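Local atomic coordinates of RagB/SusD domain protein (Flavobacterium johnsoniae, PDB entry 5J90), a protein that binds chitin and, as a SusD homolog, probably captures it at the outer membrane as part of a chitin utilization system. Residues 279-284 and 374-379; 272-277 and 424-429. All coordinates share one frame; numbering follows the deposited sequence.

Contact 1 (279-284 and 374-379)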
ATOM      1  N   GLN A 279      27.076 -23.574   7.853  1.00 13.84           N
ATOM      2  CA  GLN A 279      28.048 -24.510   7.269  1.00 15.60           C
ATOM      3  C   GLN A 279      27.399 -25.293   6.134  1.00 16.80           C
ATOM      4  O   GLN A 279      27.480 -26.517   6.054  1.00 16.80           O
ATOM      5  CB  GLN A 279      28.611 -25.457   8.332  1.00 18.43           C
ATOM      6  CG  GLN A 279      29.428 -24.750   9.398  1.00 21.88           C
ATOM      7  CD  GLN A 279      30.006 -25.711  10.418  1.00 35.54           C
ATOM      8  OE1 GLN A 279      30.257 -26.879  10.116  1.00 35.32           O
ATOM      9  NE2 GLN A 279      30.214 -25.225  11.636  1.00 41.99           N
ATOM     10  N   ASP A 280      26.734 -24.550   5.257  1.00 15.14           N
ATOM     11  CA  ASP A 280      25.895 -25.121   4.223  1.00 12.58           C
ATOM     12  C   ASP A 280      26.759 -25.705   3.107  1.00 12.14           C
ATOM     13  O   ASP A 280      27.538 -24.981   2.494  1.00 13.31           O
ATOM     14  CB  ASP A 280      25.004 -23.994   3.687  1.00 14.07           C
ATOM     15  CG  ASP A 280      23.845 -24.498   2.867  1.00 12.97           C
ATOM     16  OD1 ASP A 280      24.048 -25.368   2.005  1.00 12.58           O
ATOM     17  OD2 ASP A 280      22.707 -24.010   3.090  1.00 13.14           O
ATOM     18  N   PRO A 281      26.614 -27.012   2.827  1.00 12.40           N
ATOM     19  CA  PRO A 281      27.470 -27.633   1.806  1.00 15.09           C
ATOM     20  C   PRO A 281      27.193 -27.132   0.389  1.00 16.40           C
ATOM     21  O   PRO A 281      28.001 -27.381  -0.506  1.00 17.06           O
ATOM     22  CB  PRO A 281      27.137 -29.125   1.922  1.00 15.63           C
ATOM     23  CG  PRO A 281      25.768 -29.164   2.507  1.00 17.05           C
ATOM     24  CD  PRO A 281      25.698 -27.986   3.445  1.00 14.34           C
ATOM     25  N   ARG A 282      26.081 -26.431   0.178  1.00 12.59           N
ATOM     26  CA  ARG A 282      25.804 -25.862  -1.140  1.00 13.47           C
ATOM     27  C   ARG A 282      26.751 -24.714  -1.477  1.00 13.72           C
ATOM     28  O   ARG A 282      26.846 -24.306  -2.633  1.00 13.78           O
ATOM     29  CB  ARG A 282      24.340 -25.403  -1.235  1.00 11.52           C
ATOM     30  CG  ARG A 282      23.363 -26.570  -1.265  1.00 11.86           C
ATOM     31  CD  ARG A 282      21.908 -26.107  -1.099  1.00 12.17           C
ATOM     32  NE  ARG A 282      21.646 -25.646   0.263  1.00 10.49           N
ATOM     33  CZ  ARG A 282      20.431 -25.373   0.736  1.00 10.73           C
ATOM     34  NH1 ARG A 282      19.368 -25.516  -0.048  1.00 11.71           N
ATOM     35  NH2 ARG A 282      20.288 -24.969   1.987  1.00 11.19           N
ATOM     36  N   ILE A 283      27.473 -24.217  -0.476  1.00 12.45           N
ATOM     37  CA  ILE A 283      28.348 -23.070  -0.667  1.00 13.11           C
ATOM     38  C   ILE A 283      29.426 -23.356  -1.716  1.00 12.45           C
ATOM     39  O   ILE A 283      29.844 -22.456  -2.437  1.00 13.53           O
ATOM     40  CB  ILE A 283      28.991 -22.633   0.668  1.00 12.97           C
ATOM     41  CG1 ILE A 283      29.445 -21.175   0.619  1.00 14.81           C
ATOM     42  CG2 ILE A 283      30.146 -23.556   1.048  1.00 15.61           C
ATOM     43  CD1 ILE A 283      29.871 -20.648   1.977  1.00 17.49           C
ATOM     44  N   ALA A 284      29.838 -24.618  -1.814  1.00 13.87           N
ATOM     45  CA  ALA A 284      30.973 -24.988  -2.656  1.00 15.36           C
ATOM     46  C   ALA A 284      30.664 -24.890  -4.146  1.00 15.63           C
ATOM     47  O   ALA A 284      31.543 -24.572  -4.940  1.00 17.38           O
ATOM     48  CB  ALA A 284      31.463 -26.382  -2.301  1.00 17.52           C
ATOM     49  N   ALA A 374      19.847 -34.560   6.162  1.00 17.96           N
ATOM     50  CA  ALA A 374      19.187 -34.927   7.410  1.00 16.05           C
ATOM     51  C   ALA A 374      19.765 -34.187   8.618  1.00 16.70           C
ATOM     52  O   ALA A 374      19.020 -33.669   9.453  1.00 18.53           O
ATOM     53  CB  ALA A 374      19.241 -36.437   7.625  1.00 19.93           C
ATOM     54  N   GLY A 375      21.091 -34.137   8.706  1.00 16.50           N
ATOM     55  CA  GLY A 375      21.758 -33.462   9.805  1.00 17.27           C
ATOM     56  C   GLY A 375      21.565 -31.958   9.767  1.00 15.07           C
ATOM     57  O   GLY A 375      21.400 -31.309  10.802  1.00 18.74           O
ATOM     58  N   TYR A 376      21.605 -31.407   8.558  1.00 15.80           N
ATOM     59  CA  TYR A 376      21.396 -29.977   8.337  1.00 15.59           C
ATOM     60  C   TYR A 376      19.984 -29.572   8.765  1.00 12.32           C
ATOM     61  O   TYR A 376      19.799 -28.583   9.476  1.00 14.13           O
ATOM     62  CB  TYR A 376      21.624 -29.682   6.855  1.00 14.06           C
ATOM     63  CG  TYR A 376      21.452 -28.244   6.415  1.00 12.19           C
ATOM     64  CD1 TYR A 376      20.213 -27.778   5.977  1.00 12.31           C
ATOM     65  CD2 TYR A 376      22.527 -27.368   6.395  1.00 14.06           C
ATOM     66  CE1 TYR A 376      20.052 -26.467   5.546  1.00 12.19           C
ATOM     67  CE2 TYR A 376      22.373 -26.044   5.969  1.00 11.93           C
ATOM     68  CZ  TYR A 376      21.129 -25.608   5.547  1.00 11.47           C
ATOM     69  OH  TYR A 376      20.970 -24.311   5.118  1.00 12.64           O
ATOM     70  N   ILE A 377      19.012 -30.374   8.347  1.00 12.84           N
ATOM     71  CA  ILE A 377      17.606 -30.160   8.655  1.00 13.22           C
ATOM     72  C   ILE A 377      17.316 -30.257  10.156  1.00 15.82           C
ATOM     73  O   ILE A 377      16.457 -29.545  10.677  1.00 15.98           O
ATOM     74  CB  ILE A 377      16.745 -31.165   7.870  1.00 14.24           C
ATOM     75  CG1 ILE A 377      16.694 -30.765   6.390  1.00 13.66           C
ATOM     76  CG2 ILE A 377      15.351 -31.278   8.458  1.00 14.87           C
ATOM     77  CD1 ILE A 377      16.147 -31.845   5.488  1.00 15.32           C
ATOM     78  N   ALA A 378      18.055 -31.115  10.857  1.00 16.07           N
ATOM     79  CA  ALA A 378      17.810 -31.315  12.283  1.00 17.86           C
ATOM     80  C   ALA A 378      18.575 -30.349  13.193  1.00 16.37           C
ATOM     81  O   ALA A 378      18.348 -30.325  14.403  1.00 20.20           O
ATOM     82  CB  ALA A 378      18.116 -32.762  12.671  1.00 18.46           C
ATOM     83  N   ASP A 379      19.467 -29.542  12.622  1.00 15.85           N
ATOM     84  CA  ASP A 379      20.328 -28.682  13.429  1.00 14.85           C
ATOM     85  C   ASP A 379      19.584 -27.478  14.005  1.00 18.72           C
ATOM     86  O   ASP A 379      19.073 -26.638  13.261  1.00 16.30           O
ATOM     87  CB  ASP A 379      21.542 -28.222  12.622  1.00 19.42           C
ATOM     88  CG  ASP A 379      22.547 -27.474  13.472  1.00 23.09           C
ATOM     89  OD1 ASP A 379      22.227 -26.361  13.933  1.00 20.34           O
ATOM     90  OD2 ASP A 379      23.663 -28.002  13.683  1.00 28.69           O
TER

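Contact 2 (272-277 and 424-429)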
ATOM      1  N   GLU A 272      27.675 -14.890   2.608  1.00 12.27           N
ATOM      2  CA  GLU A 272      28.716 -15.376   3.513  1.00 13.44           C
ATOM      3  C   GLU A 272      28.142 -15.593   4.912  1.00 12.85           C
ATOM      4  O   GLU A 272      28.304 -16.652   5.500  1.00 13.74           O
ATOM      5  CB  GLU A 272      29.909 -14.418   3.581  1.00 12.47           C
ATOM      6  CG  GLU A 272      31.020 -14.994   4.453  1.00 15.48           C
ATOM      7  CD  GLU A 272      32.174 -14.040   4.731  1.00 17.52           C
ATOM      8  OE1 GLU A 272      32.517 -13.202   3.872  1.00 14.59           O
ATOM      9  OE2 GLU A 272      32.763 -14.157   5.830  1.00 20.80           O
ATOM     10  N   SER A 273      27.439 -14.594   5.436  1.00 12.45           N
ATOM     11  CA  SER A 273      26.879 -14.686   6.779  1.00 12.25           C
ATOM     12  C   SER A 273      25.952 -15.888   6.944  1.00 13.02           C
ATOM     13  O   SER A 273      26.077 -16.676   7.894  1.00 13.00           O
ATOM     14  CB  SER A 273      26.126 -13.394   7.122  1.00 13.44           C
ATOM     15  OG  SER A 273      25.491 -13.514   8.382  1.00 13.72           O
ATOM     16  N   ILE A 274      25.016 -16.035   6.018  1.00 11.75           N
ATOM     17  CA  ILE A 274      24.008 -17.077   6.130  1.00 12.62           C
ATOM     18  C   ILE A 274      24.563 -18.468   5.822  1.00 12.52           C
ATOM     19  O   ILE A 274      24.361 -19.403   6.595  1.00 13.37           O
ATOM     20  CB  ILE A 274      22.779 -16.733   5.264  1.00 11.20           C
ATOM     21  CG1 ILE A 274      22.091 -15.495   5.850  1.00 13.68           C
ATOM     22  CG2 ILE A 274      21.820 -17.913   5.191  1.00 11.93           C
ATOM     23  CD1 ILE A 274      20.932 -14.949   5.011  1.00 13.01           C
ATOM     24  N   MET A 275      25.264 -18.613   4.704  1.00 13.42           N
ATOM     25  CA  MET A 275      25.739 -19.940   4.319  1.00 12.38           C
ATOM     26  C   MET A 275      26.908 -20.441   5.184  1.00 14.34           C
ATOM     27  O   MET A 275      26.961 -21.628   5.516  1.00 15.46           O
ATOM     28  CB  MET A 275      26.023 -20.023   2.811  1.00 13.97           C
ATOM     29  CG  MET A 275      24.748 -19.802   1.973  1.00 15.55           C
ATOM     30  SD  MET A 275      24.872 -20.279   0.235  1.00 15.00           S
ATOM     31  CE  MET A 275      24.867 -22.065   0.392  1.00 12.54           C
ATOM     32  N   LYS A 276      27.815 -19.548   5.574  1.00 13.50           N
ATOM     33  CA  LYS A 276      28.870 -19.936   6.520  1.00 14.71           C
ATOM     34  C   LYS A 276      28.283 -20.265   7.887  1.00 17.26           C
ATOM     35  O   LYS A 276      28.711 -21.218   8.539  1.00 17.65           O
ATOM     36  CB  LYS A 276      29.907 -18.830   6.683  1.00 16.91           C
ATOM     37  CG  LYS A 276      31.002 -18.807   5.646  1.00 20.48           C
ATOM     38  CD  LYS A 276      32.113 -17.892   6.142  1.00 30.18           C
ATOM     39  CE  LYS A 276      33.398 -18.048   5.359  1.00 34.43           C
ATOM     40  NZ  LYS A 276      34.339 -16.942   5.697  1.00 27.29           N
ATOM     41  N   GLY A 277      27.312 -19.473   8.334  1.00 14.48           N
ATOM     42  CA  GLY A 277      26.695 -19.705   9.631  1.00 14.72           C
ATOM     43  C   GLY A 277      26.127 -21.106   9.731  1.00 15.65           C
ATOM     44  O   GLY A 277      26.287 -21.795  10.744  1.00 17.84           O
ATOM     45  N   LYS A 424      14.243 -21.012   1.188  1.00  9.33           N
ATOM     46  CA  LYS A 424      13.814 -20.705  -0.169  1.00  8.07           C
ATOM     47  C   LYS A 424      14.854 -19.815  -0.861  1.00  8.80           C
ATOM     48  O   LYS A 424      15.244 -20.051  -2.017  1.00  9.61           O
ATOM     49  CB  LYS A 424      12.466 -19.990  -0.072  1.00  9.94           C
ATOM     50  CG  LYS A 424      11.701 -19.849  -1.354  1.00  9.49           C
ATOM     51  CD  LYS A 424      10.359 -19.185  -1.018  1.00  9.86           C
ATOM     52  CE  LYS A 424       9.503 -18.998  -2.235  1.00 10.25           C
ATOM     53  NZ  LYS A 424       8.422 -18.019  -1.914  1.00  9.60           N
ATOM     54  N   TRP A 425      15.314 -18.805  -0.135  1.00  8.15           N
ATOM     55  CA  TRP A 425      16.326 -17.876  -0.617  1.00  8.66           C
ATOM     56  C   TRP A 425      17.627 -18.621  -0.964  1.00  9.62           C
ATOM     57  O   TRP A 425      18.195 -18.414  -2.037  1.00  9.43           O
ATOM     58  CB  TRP A 425      16.528 -16.808   0.456  1.00  8.55           C
ATOM     59  CG  TRP A 425      17.527 -15.698   0.215  1.00  8.90           C
ATOM     60  CD1 TRP A 425      17.285 -14.482  -0.367  1.00  8.87           C
ATOM     61  CD2 TRP A 425      18.888 -15.655   0.671  1.00  9.02           C
ATOM     62  NE1 TRP A 425      18.417 -13.706  -0.338  1.00  8.68           N
ATOM     63  CE2 TRP A 425      19.421 -14.405   0.287  1.00  8.35           C
ATOM     64  CE3 TRP A 425      19.715 -16.563   1.347  1.00 10.27           C
ATOM     65  CZ2 TRP A 425      20.734 -14.030   0.571  1.00  9.60           C
ATOM     66  CZ3 TRP A 425      21.027 -16.192   1.618  1.00 10.38           C
ATOM     67  CH2 TRP A 425      21.522 -14.938   1.230  1.00  9.89           C
ATOM     68  N   ILE A 426      18.083 -19.509  -0.084  1.00  9.15           N
ATOM     69  CA  ILE A 426      19.297 -20.268  -0.398  1.00 10.42           C
ATOM     70  C   ILE A 426      19.091 -21.124  -1.653  1.00  9.67           C
ATOM     71  O   ILE A 426      19.946 -21.148  -2.541  1.00  9.65           O
ATOM     72  CB  ILE A 426      19.776 -21.159   0.777  1.00  8.92           C
ATOM     73  CG1 ILE A 426      20.126 -20.307   1.995  1.00  9.81           C
ATOM     74  CG2 ILE A 426      20.999 -21.993   0.351  1.00 10.21           C
ATOM     75  CD1 ILE A 426      20.342 -21.119   3.284  1.00 12.61           C
ATOM     76  N   ALA A 427      17.962 -21.825  -1.726  1.00  8.82           N
ATOM     77  CA  ALA A 427      17.695 -22.736  -2.835  1.00  9.14           C
ATOM     78  C   ALA A 427      17.614 -22.043  -4.196  1.00 10.30           C
ATOM     79  O   ALA A 427      17.944 -22.647  -5.220  1.00 10.42           O
ATOM     80  CB  ALA A 427      16.419 -23.542  -2.565  1.00  9.72           C
ATOM     81  N   GLY A 428      17.165 -20.783  -4.215  1.00  8.95           N
ATOM     82  CA  GLY A 428      16.911 -20.096  -5.473  1.00  9.58           C
ATOM     83  C   GLY A 428      18.115 -19.416  -6.098  1.00 10.08           C
ATOM     84  O   GLY A 428      18.003 -18.898  -7.202  1.00 10.61           O
ATOM     85  N   PHE A 429      19.258 -19.423  -5.411  1.00  9.72           N
ATOM     86  CA  PHE A 429      20.474 -18.824  -5.950  1.00  9.59           C
ATOM     87  C   PHE A 429      20.787 -19.474  -7.297  1.00 12.03           C
ATOM     88  O   PHE A 429      20.643 -20.693  -7.434  1.00 12.46           O
ATOM     89  CB  PHE A 429      21.629 -19.039  -4.965  1.00 10.97           C
ATOM     90  CG  PHE A 429      22.928 -18.434  -5.419  1.00 10.51           C
ATOM     91  CD1 PHE A 429      23.870 -19.210  -6.089  1.00 11.18           C
ATOM     92  CD2 PHE A 429      23.207 -17.097  -5.185  1.00 10.58           C
ATOM     93  CE1 PHE A 429      25.065 -18.657  -6.519  1.00 11.28           C
ATOM     94  CE2 PHE A 429      24.404 -16.539  -5.616  1.00 10.42           C
ATOM     95  CZ  PHE A 429      25.332 -17.326  -6.285  1.00 12.12           C
TER

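Contact 1 (279-284 and 374-379)
The Tyr376 ring meets the Asp280 carboxylate and the Arg282 guanidinium through its hydroxyl end, the ring plane turned 62° from the carboxylate and nearly perpendicular to the guanidinium. Its OH sits at the guanidinium edge, close to that plane, 3.3 Å from Arg282 NH2, and makes a weak hydrogen bond of 2.7 Å to Asp280 OD2. Nearer the CB end of the ring, Pro281 CD comes obliquely to Tyr376 CD2, 4.4 Å away, while Phe365 of helix 353-368 adds a second aromatic ring. Tyr376 reaches this charged pair from helix 373-378 because its chi1 of 180° turns CG away from its own backbone N.

Arg282 grips Asp280 side-on: NE gives a nearly straight bond (176°) to the syn lone pair of OD1, 3.0 Å away, and NH2 forms a salt bridge of 2.8 Å with OD2. Asp280 OD1 also accepts from Arg282 N, a capping bond at the turn leading into helix 283-286. Gln423 NE2 hydrogen-bonds to Tyr376 OH as its stronger polar partner, Gln423 OE1 accepts from Arg282 NH2, and Arg282 NH1 is hydrogen-bonded to Ser364 OG. The buried carboxylate is thus held against rotation by bonds at both oxygens, and the adjacent arginine would be expected to stabilise its negative charge.

Contact 2 (272-277 and 424-429)
Ile274 places its CD1 methyl against the six-membered ring of Trp425, 3.6 Å from CZ3 and 3.8 Å from CH2, in an oblique approach. The contact is an almost perpendicular helix-helix packing within the largely helical SusD-like fold: the short axes of 272-277 and 424-428 cross at -98° and come within 11.6 Å, and apolar side chains from both helices meet between them. The other branch of Ile274, CG2, lies 4.0 Å from Ile426 CD1. Since that branch is anti to the backbone N while CG1 is anti to the carbonyl carbon (chi1 -67°), the residue reaches two neighbours on helix 413-428 at once. An alanine here would lose CG1, CG2 and CD1, and would probably leave a gap beside the Trp425 ring and Ile426 CD1.

Met275 and Ile426 run past one another in opposite directions, and the thioether chain, bent at chi3 (73°), brings its CE methyl to the CG2 branch of Ile426.

Beyond this apolar layer, polar bonds tether the indole, the backbone of helix 413-428 and helix 269-277 to neighbouring residues. Trp425 NE1 donates to Ser61 O, and Tyr63 meets the indole with its own ring while its OH bonds to Trp425 O. On helix 269-277, Ser273 OG is tied to Ala385 O, and Glu272 OE2 makes a salt bridge with Lys298 NZ and OE1 a hydrogen bond with Gly299 N. Glu272 also takes a salt bridge from Lys276 within the helix, where NZ stands 3.2 Å from OE2 and well above the carboxylate plane.

Following the chain from the N terminus, the first of the four segments lies on helix 269-277, the earlier arm of contact 2, and within two residues comes 279-284, the earlier arm of contact 1. The chain then runs through helices 332-344 and 353-368 to helix 373-378, where contact 1 closes its loop of 89 residues. Contact 2 closes only at the end of helix 413-428, making a loop of 146 residues with contact 1 nested inside it. Their centres lie about 10 Å apart, and the two touch: Asp280 N lies 2.9 Å from Met275 O, probably hydrogen-bonded, and Ile426 packs on Arg282 and Tyr376. Helix 413-428 thereby meets helix 269-277, the turn into helix 283-286, and helix 373-378.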